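Local coordinates for protein N-acetylglucosaminidase (Paenibacillus barengoltzii, PDB 6INX) that probably hydrolyses glycosidic bonds of N-acetylglucosamine in glycans, as a glycoside hydrolase of family 18, at residues D13-E18 with F323-C328. Residues are numbered along the deposited sequence; the frame is centred on the assembly and turned at random.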
loop_
_atom_site.group_PDB
_atom_site.type_symbol
_atom_site.label_atom_id
_atom_site.label_comp_id
_atom_site.label_asym_id
_atom_site.label_seq_id
_atom_site.Cartn_x
_atom_site.Cartn_y
_atom_site.Cartn_z
ATOM N N ASP A 13 4.784 -22.143 -22.375
ATOM C CA ASP A 13 4.715 -23.033 -23.533
ATOM C C ASP A 13 6.096 -23.576 -23.881
ATOM O O ASP A 13 6.242 -24.748 -24.253
ATOM C CB ASP A 13 4.098 -22.284 -24.720
ATOM C CG ASP A 13 4.326 -22.987 -26.051
ATOM O OD1 ASP A 13 3.821 -24.113 -26.238
ATOM O OD2 ASP A 13 5.012 -22.402 -26.916
ATOM N N ARG A 14 7.123 -22.741 -23.724
ATOM C CA ARG A 14 8.489 -23.144 -24.036
ATOM C C ARG A 14 8.974 -24.276 -23.134
ATOM O O ARG A 14 9.847 -25.058 -23.536
ATOM C CB ARG A 14 9.391 -21.917 -23.918
ATOM C CG ARG A 14 10.881 -22.158 -24.045
ATOM C CD ARG A 14 11.624 -20.831 -23.940
ATOM N NE ARG A 14 11.055 -19.825 -24.835
ATOM C CZ ARG A 14 11.253 -19.795 -26.150
ATOM N NH1 ARG A 14 12.007 -20.717 -26.737
ATOM N NH2 ARG A 14 10.688 -18.843 -26.882
ATOM N N HIS A 15 8.413 -24.405 -21.931
ATOM C CA HIS A 15 8.856 -25.414 -20.973
ATOM C C HIS A 15 8.029 -26.692 -20.998
ATOM O O HIS A 15 8.370 -27.641 -20.285
ATOM C CB HIS A 15 8.879 -24.843 -19.550
ATOM C CG HIS A 15 9.876 -23.745 -19.360
ATOM N ND1 HIS A 15 9.692 -22.720 -18.457
ATOM C CD2 HIS A 15 11.065 -23.507 -19.963
ATOM C CE1 HIS A 15 10.725 -21.898 -18.513
ATOM N NE2 HIS A 15 11.572 -22.353 -19.418
ATOM N N LEU A 16 6.955 -26.743 -21.782
ATOM C CA LEU A 16 6.141 -27.956 -21.862
ATOM C C LEU A 16 6.940 -29.221 -22.153
ATOM O O LEU A 16 6.688 -30.241 -21.492
ATOM C CB LEU A 16 4.984 -27.759 -22.852
ATOM C CG LEU A 16 3.857 -26.826 -22.395
ATOM C CD1 LEU A 16 2.957 -26.477 -23.586
ATOM C CD2 LEU A 16 3.058 -27.442 -21.248
ATOM N N PRO A 17 7.893 -29.239 -23.093
ATOM C CA PRO A 17 8.643 -30.485 -23.343
ATOM C C PRO A 17 9.494 -30.941 -22.173
ATOM O O PRO A 17 9.897 -32.110 -22.141
ATOM C CB PRO A 17 9.510 -30.147 -24.565
ATOM C CG PRO A 17 8.843 -28.974 -25.205
ATOM C CD PRO A 17 8.244 -28.196 -24.074
ATOM N N GLU A 18 9.785 -30.070 -21.214
ATOM C CA GLU A 18 10.587 -30.475 -20.069
ATOM C C GLU A 18 9.794 -31.254 -19.026
ATOM O O GLU A 18 10.405 -31.849 -18.131
ATOM C CB GLU A 18 11.251 -29.253 -19.432
ATOM C CG GLU A 18 12.121 -28.472 -20.400
ATOM C CD GLU A 18 12.486 -27.100 -19.879
ATOM O OE1 GLU A 18 12.334 -26.866 -18.663
ATOM O OE2 GLU A 18 12.927 -26.254 -20.687
ATOM N N PHE A 323 1.670 -22.203 -8.411
ATOM C CA PHE A 323 3.003 -21.618 -8.409
ATOM C C PHE A 323 3.379 -21.023 -9.759
ATOM O O PHE A 323 2.954 -21.496 -10.819
ATOM C CB PHE A 323 4.075 -22.611 -7.934
ATOM C CG PHE A 323 4.257 -23.809 -8.826
ATOM C CD1 PHE A 323 5.095 -23.754 -9.934
ATOM C CD2 PHE A 323 3.630 -25.011 -8.527
ATOM C CE1 PHE A 323 5.277 -24.874 -10.746
ATOM C CE2 PHE A 323 3.817 -26.129 -9.324
ATOM C CZ PHE A 323 4.644 -26.060 -10.430
ATOM N N TRP A 324 4.185 -19.970 -9.695
ATOM C CA TRP A 324 4.859 -19.383 -10.849
ATOM C C TRP A 324 6.351 -19.507 -10.583
ATOM O O TRP A 324 6.826 -18.997 -9.563
ATOM C CB TRP A 324 4.515 -17.894 -10.991
ATOM C CG TRP A 324 5.240 -17.291 -12.163
ATOM C CD1 TRP A 324 6.520 -16.804 -12.187
ATOM C CD2 TRP A 324 4.754 -17.204 -13.503
ATOM N NE1 TRP A 324 6.840 -16.391 -13.454
ATOM C CE2 TRP A 324 5.775 -16.631 -14.284
ATOM C CE3 TRP A 324 3.549 -17.546 -14.115
ATOM C CZ2 TRP A 324 5.626 -16.391 -15.646
ATOM C CZ3 TRP A 324 3.400 -17.306 -15.460
ATOM C CH2 TRP A 324 4.437 -16.739 -16.216
ATOM N N GLU A 325 7.103 -20.174 -11.469
ATOM C CA GLU A 325 6.675 -20.902 -12.666
ATOM C C GLU A 325 7.593 -22.138 -12.753
ATOM O O GLU A 325 8.692 -22.134 -12.192
ATOM C CB GLU A 325 6.851 -20.008 -13.900
ATOM C CG GLU A 325 6.455 -20.639 -15.245
ATOM C CD GLU A 325 7.625 -21.340 -15.923
ATOM O OE1 GLU A 325 8.781 -21.058 -15.552
ATOM O OE2 GLU A 325 7.402 -22.182 -16.825
ATOM N N TYR A 326 7.148 -23.178 -13.471
ATOM C CA TYR A 326 7.822 -24.481 -13.479
ATOM C C TYR A 326 9.329 -24.384 -13.726
ATOM O O TYR A 326 10.126 -25.025 -13.024
ATOM C CB TYR A 326 7.153 -25.362 -14.533
ATOM C CG TYR A 326 7.888 -26.636 -14.887
ATOM C CD1 TYR A 326 7.659 -27.810 -14.192
ATOM C CD2 TYR A 326 8.786 -26.661 -15.943
ATOM C CE1 TYR A 326 8.328 -28.983 -14.535
ATOM C CE2 TYR A 326 9.454 -27.815 -16.288
ATOM C CZ TYR A 326 9.220 -28.969 -15.582
ATOM O OH TYR A 326 9.894 -30.115 -15.943
ATOM N N GLY A 327 9.739 -23.614 -14.727
ATOM C CA GLY A 327 11.136 -23.518 -15.117
ATOM C C GLY A 327 12.039 -22.739 -14.187
ATOM O O GLY A 327 13.258 -22.718 -14.388
ATOM N N CYS A 328 11.480 -22.095 -13.168
ATOM C CA CYS A 328 12.266 -21.278 -12.255
ATOM C C CYS A 328 13.001 -22.090 -11.202
ATOM O O CYS A 328 13.829 -21.522 -10.477
ATOM C CB CYS A 328 11.364 -20.277 -11.535
ATOM S SG CYS A 328 10.565 -19.111 -12.631
#
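His15 meets Glu325 and Tyr326 where two loops of the family 18 TIM barrel come together. One loop follows strand 6-12 and carries the 3-10 turn 13-18. The other leaves strand 320-324, which pairs in parallel with strand 6-12, through a cis peptide before Glu325. From its CB outward, the His15 side chain touches Tyr326, Glu325 and Gly327. His15 CB lies 4.0 Å from Tyr326 CD2. His15 CG sits beside the backbone N (chi1 -65°), 3.9 Å from Glu325 OE2. His15 ND1 donates a nearly straight hydrogen bond of 2.9 Å to Glu325 OE2, which lies in the ring plane and is met on its syn side. His15 CE1 approaches the other oxygen, Glu325 OE1, at 3.6 Å. Gly327 CA is 3.7 Å from His15 ND1. Glu325 bends at chi2 (-91°), which turns its CD out of an extended course. Its OE2 also accepts from Ser12 N, while OE1 takes Gly327 N from above the carboxylate plane. An alanine in place of Glu325 would probably leave His15 ND1 and the amides of Ser12 and Gly327 without their carboxylate acceptor, and the imidazole freer to turn. Next to this pair, Tyr326 reaches the end of the turn. Its OH is hydrogen-bonded to Glu23 OE1 and sits 2.8 Å from Glu18 O, while Tyr326 CE2 lies 3.9 Å from Glu18 CB.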